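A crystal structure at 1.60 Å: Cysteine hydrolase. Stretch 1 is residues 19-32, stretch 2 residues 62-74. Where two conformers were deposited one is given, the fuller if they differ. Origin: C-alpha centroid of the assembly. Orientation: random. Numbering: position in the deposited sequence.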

# COMPACT_ATOMS: atom_id res chain seq x y z
N ASN A 19 -3.98 -22.46 11.09
CA ASN A 19 -4.92 -22.94 12.10
C ASN A 19 -6.29 -22.49 11.64
O ASN A 19 -6.59 -21.28 11.67
CB ASN A 19 -4.57 -22.32 13.45
CG ASN A 19 -5.57 -22.67 14.55
OD1 ASN A 19 -6.64 -23.25 14.33
ND2 ASN A 19 -5.21 -22.28 15.77
N PRO A 20 -7.15 -23.44 11.20
CA PRO A 20 -8.45 -23.03 10.63
C PRO A 20 -9.30 -22.14 11.55
O PRO A 20 -9.97 -21.22 11.05
CB PRO A 20 -9.15 -24.37 10.37
CG PRO A 20 -8.04 -25.36 10.25
CD PRO A 20 -6.99 -24.90 11.21
N LEU A 21 -9.23 -22.38 12.87
CA LEU A 21 -9.97 -21.59 13.86
C LEU A 21 -9.54 -20.13 13.91
O LEU A 21 -10.29 -19.25 14.35
CB LEU A 21 -9.77 -22.19 15.27
CG LEU A 21 -10.15 -23.64 15.55
CD1 LEU A 21 -9.71 -24.03 16.97
CD2 LEU A 21 -11.64 -23.86 15.35
N ARG A 22 -8.31 -19.87 13.46
CA ARG A 22 -7.76 -18.54 13.55
C ARG A 22 -7.42 -17.95 12.17
O ARG A 22 -6.59 -17.05 12.07
CB ARG A 22 -6.51 -18.53 14.45
CG ARG A 22 -6.79 -18.94 15.91
CD ARG A 22 -5.63 -18.56 16.82
NE ARG A 22 -5.56 -17.12 16.99
CZ ARG A 22 -4.62 -16.47 17.68
NH1 ARG A 22 -3.63 -17.17 18.26
NH2 ARG A 22 -4.66 -15.15 17.78
N THR A 23 -8.12 -18.45 11.15
CA THR A 23 -7.90 -18.05 9.76
C THR A 23 -9.19 -17.55 9.12
O THR A 23 -10.28 -18.05 9.44
CB THR A 23 -7.36 -19.26 8.96
OG1 THR A 23 -6.17 -19.73 9.60
CG2 THR A 23 -6.99 -18.91 7.51
N ALA A 24 -9.08 -16.55 8.23
CA ALA A 24 -10.22 -16.17 7.41
C ALA A 24 -9.77 -15.98 5.98
O ALA A 24 -8.64 -15.59 5.73
CB ALA A 24 -10.81 -14.89 7.90
N VAL A 25 -10.71 -16.19 5.05
CA VAL A 25 -10.48 -15.86 3.64
C VAL A 25 -11.14 -14.54 3.35
O VAL A 25 -12.29 -14.32 3.75
CB VAL A 25 -11.15 -16.91 2.71
CG1 VAL A 25 -11.13 -16.47 1.22
CG2 VAL A 25 -10.48 -18.28 2.91
N ILE A 26 -10.41 -13.65 2.69
CA ILE A 26 -10.96 -12.36 2.31
C ILE A 26 -11.04 -12.27 0.78
O ILE A 26 -10.03 -12.36 0.07
CB ILE A 26 -10.15 -11.19 2.88
CG1 ILE A 26 -9.97 -11.34 4.39
CG2 ILE A 26 -10.85 -9.86 2.54
CD1 ILE A 26 -9.08 -10.27 4.99
N VAL A 27 -12.27 -12.13 0.28
CA VAL A 27 -12.53 -12.05 -1.17
C VAL A 27 -12.73 -10.57 -1.52
O VAL A 27 -13.77 -9.97 -1.20
CB VAL A 27 -13.79 -12.85 -1.57
CG1 VAL A 27 -13.94 -12.83 -3.07
CG2 VAL A 27 -13.71 -14.33 -1.06
N VAL A 28 -11.71 -9.99 -2.14
CA VAL A 28 -11.70 -8.54 -2.35
C VAL A 28 -12.42 -8.13 -3.63
O VAL A 28 -11.95 -8.45 -4.75
CB VAL A 28 -10.25 -8.01 -2.39
CG1 VAL A 28 -10.25 -6.47 -2.52
CG2 VAL A 28 -9.46 -8.51 -1.14
N ASP A 29 -13.55 -7.43 -3.47
CA ASP A 29 -14.20 -6.66 -4.54
C ASP A 29 -14.51 -7.50 -5.80
O ASP A 29 -14.35 -7.02 -6.93
CB ASP A 29 -13.34 -5.44 -4.89
CG ASP A 29 -13.32 -4.41 -3.76
OD1 ASP A 29 -14.03 -4.64 -2.75
OD2 ASP A 29 -12.58 -3.42 -3.88
N MET A 30 -14.98 -8.73 -5.59
CA MET A 30 -15.44 -9.53 -6.74
C MET A 30 -16.88 -9.14 -7.14
O MET A 30 -17.81 -9.95 -7.15
CB MET A 30 -15.19 -11.03 -6.52
CG MET A 30 -13.68 -11.38 -6.53
SD MET A 30 -12.79 -11.03 -8.09
CE MET A 30 -13.39 -12.49 -9.06
N GLN A 31 -16.99 -7.87 -7.54
CA GLN A 31 -18.26 -7.22 -7.84
C GLN A 31 -18.44 -7.14 -9.35
O GLN A 31 -17.44 -7.12 -10.12
CB GLN A 31 -18.25 -5.80 -7.26
CG GLN A 31 -18.21 -5.77 -5.72
CD GLN A 31 -17.83 -4.42 -5.20
OE1 GLN A 31 -16.64 -4.16 -4.97
NE2 GLN A 31 -18.81 -3.52 -5.06
N LYS A 32 -19.70 -7.04 -9.79
CA LYS A 32 -19.96 -7.00 -11.25
C LYS A 32 -19.24 -5.84 -11.97
O LYS A 32 -18.80 -5.98 -13.11
CB LYS A 32 -21.47 -6.92 -11.50
CG LYS A 32 -22.18 -8.15 -10.99
CD LYS A 32 -23.69 -8.01 -11.06
CE LYS A 32 -24.34 -9.37 -11.00
NZ LYS A 32 -25.77 -9.32 -10.58
N ALA A 62 -15.99 -25.82 4.24
CA ALA A 62 -15.93 -27.21 4.73
C ALA A 62 -15.07 -27.34 6.00
O ALA A 62 -15.32 -28.20 6.87
CB ALA A 62 -15.40 -28.13 3.63
N ALA A 63 -14.06 -26.48 6.13
CA ALA A 63 -13.19 -26.53 7.29
C ALA A 63 -13.54 -25.50 8.36
O ALA A 63 -12.75 -25.28 9.30
CB ALA A 63 -11.75 -26.35 6.84
N GLN A 64 -14.69 -24.84 8.19
CA GLN A 64 -15.17 -23.81 9.13
C GLN A 64 -14.20 -22.62 9.19
O GLN A 64 -14.01 -21.99 10.24
CB GLN A 64 -15.43 -24.41 10.53
CG GLN A 64 -16.82 -25.01 10.74
CD GLN A 64 -17.20 -26.05 9.71
OE1 GLN A 64 -16.48 -27.04 9.52
NE2 GLN A 64 -18.33 -25.84 9.04
N VAL A 65 -13.56 -22.34 8.05
CA VAL A 65 -12.70 -21.17 7.92
C VAL A 65 -13.63 -20.04 7.43
O VAL A 65 -14.29 -20.18 6.40
CB VAL A 65 -11.56 -21.40 6.89
CG1 VAL A 65 -10.85 -20.08 6.55
CG2 VAL A 65 -10.54 -22.41 7.44
N MET A 66 -13.71 -18.95 8.21
CA MET A 66 -14.64 -17.85 7.90
C MET A 66 -14.34 -17.23 6.55
O MET A 66 -13.18 -17.02 6.21
CB MET A 66 -14.57 -16.75 8.99
CG MET A 66 -15.45 -15.51 8.72
SD MET A 66 -15.60 -14.35 10.14
CE MET A 66 -13.90 -14.38 10.63
N VAL A 67 -15.39 -16.99 5.77
CA VAL A 67 -15.28 -16.34 4.48
C VAL A 67 -15.87 -14.93 4.58
O VAL A 67 -17.03 -14.77 4.99
CB VAL A 67 -16.07 -17.10 3.41
CG1 VAL A 67 -16.12 -16.32 2.12
CG2 VAL A 67 -15.42 -18.47 3.18
N ILE A 68 -15.07 -13.94 4.18
CA ILE A 68 -15.46 -12.52 4.22
C ILE A 68 -15.35 -11.93 2.83
O ILE A 68 -14.30 -12.03 2.21
CB ILE A 68 -14.54 -11.72 5.15
CG1 ILE A 68 -14.61 -12.31 6.57
CG2 ILE A 68 -14.91 -10.21 5.14
CD1 ILE A 68 -13.52 -11.83 7.56
N TYR A 69 -16.42 -11.31 2.35
CA TYR A 69 -16.37 -10.59 1.07
C TYR A 69 -16.23 -9.11 1.34
O TYR A 69 -16.93 -8.58 2.19
CB TYR A 69 -17.67 -10.79 0.30
CG TYR A 69 -17.94 -12.20 -0.16
CD1 TYR A 69 -17.73 -12.54 -1.51
CD2 TYR A 69 -18.45 -13.19 0.72
CE1 TYR A 69 -18.00 -13.83 -1.98
CE2 TYR A 69 -18.72 -14.48 0.26
CZ TYR A 69 -18.50 -14.80 -1.10
OH TYR A 69 -18.80 -16.10 -1.52
N LEU A 70 -15.34 -8.43 0.62
CA LEU A 70 -15.29 -6.97 0.66
C LEU A 70 -16.03 -6.45 -0.56
O LEU A 70 -15.93 -7.05 -1.66
CB LEU A 70 -13.85 -6.46 0.57
CG LEU A 70 -12.92 -6.96 1.67
CD1 LEU A 70 -11.57 -6.30 1.50
CD2 LEU A 70 -13.51 -6.70 3.06
N ARG A 71 -16.77 -5.36 -0.39
CA ARG A 71 -17.38 -4.67 -1.52
C ARG A 71 -17.05 -3.19 -1.44
O ARG A 71 -17.17 -2.59 -0.36
CB ARG A 71 -18.91 -4.82 -1.50
CG ARG A 71 -19.38 -6.28 -1.50
CD ARG A 71 -20.92 -6.39 -1.63
NE ARG A 71 -21.59 -5.62 -0.57
CZ ARG A 71 -22.91 -5.54 -0.42
NH1 ARG A 71 -23.71 -6.18 -1.26
NH2 ARG A 71 -23.43 -4.80 0.56
N HIS A 72 -16.63 -2.61 -2.57
CA HIS A 72 -16.39 -1.19 -2.62
C HIS A 72 -17.71 -0.52 -3.01
O HIS A 72 -18.19 -0.70 -4.13
CB HIS A 72 -15.30 -0.88 -3.65
CG HIS A 72 -14.76 0.51 -3.55
ND1 HIS A 72 -13.66 0.94 -4.28
CD2 HIS A 72 -15.14 1.57 -2.79
CE1 HIS A 72 -13.40 2.20 -3.97
NE2 HIS A 72 -14.28 2.61 -3.07
N ILE A 73 -18.30 0.19 -2.06
CA ILE A 73 -19.64 0.75 -2.21
C ILE A 73 -19.67 2.11 -1.50
O ILE A 73 -19.19 2.23 -0.34
CB ILE A 73 -20.70 -0.16 -1.58
CG1 ILE A 73 -20.80 -1.51 -2.32
CG2 ILE A 73 -22.09 0.52 -1.63
CD1 ILE A 73 -21.90 -2.41 -1.79
N VAL A 74 -20.23 3.12 -2.18
CA VAL A 74 -20.41 4.46 -1.59
C VAL A 74 -21.90 4.84 -1.63
O VAL A 74 -22.70 4.17 -2.31
CB VAL A 74 -19.55 5.53 -2.30
CG1 VAL A 74 -18.06 5.13 -2.29
CG2 VAL A 74 -20.03 5.70 -3.77
O HOH W 1 -12.34 -19.15 10.80
O HOH W 2 -16.04 -9.53 -2.87

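Strand 23-28 runs parallel to the strand that ends at His72, and the two are laced by a backbone ladder in which the odd residues of stretch 1 face the even carbonyls and amides of stretch 2. Val25 N donates to Met66 O (2.9 Å) and Val25 O accepts from Ile68 N (2.8 Å); Val27 repeats the pattern, its N to Ile68 O (2.8 Å) and its O from Leu70 N (2.9 Å). Asp29 N adds a more bent bond to Leu70 O (3.0 Å).

Past the strand, Gln31 takes over with its side chain. Its amide imitates a peptide: OE1 accepts from His72 N (2.9 Å) while NE2 donates to His72 O (3.0 Å), so a residue just before a helix continues the pairing. Two waters serve the ends. One bridges Thr23 O and Met66 N where these atoms stand 3.8 Å apart; the other accepts from Met30 N and donates to Val27 O and Leu70 O.

Side chains alternate between the two faces of the sheet, most of them buried. Ala24, Ile26 and Val28 share one face with Ile68, Leu70 and the partly exposed Met66; Ala24 CB, a single methyl, packs 4.1 Å from Ile68 CD1, and Ile26 CG2 meets Leu70 CG at 3.7 Å. On the other, beta-branched Val25 and Val27 suit extended backbone, Val27 CB lying 4.0 Å from Tyr69 CD1. Before the strand, Pro20 CB packs against Val65 CG2 (3.8 Å).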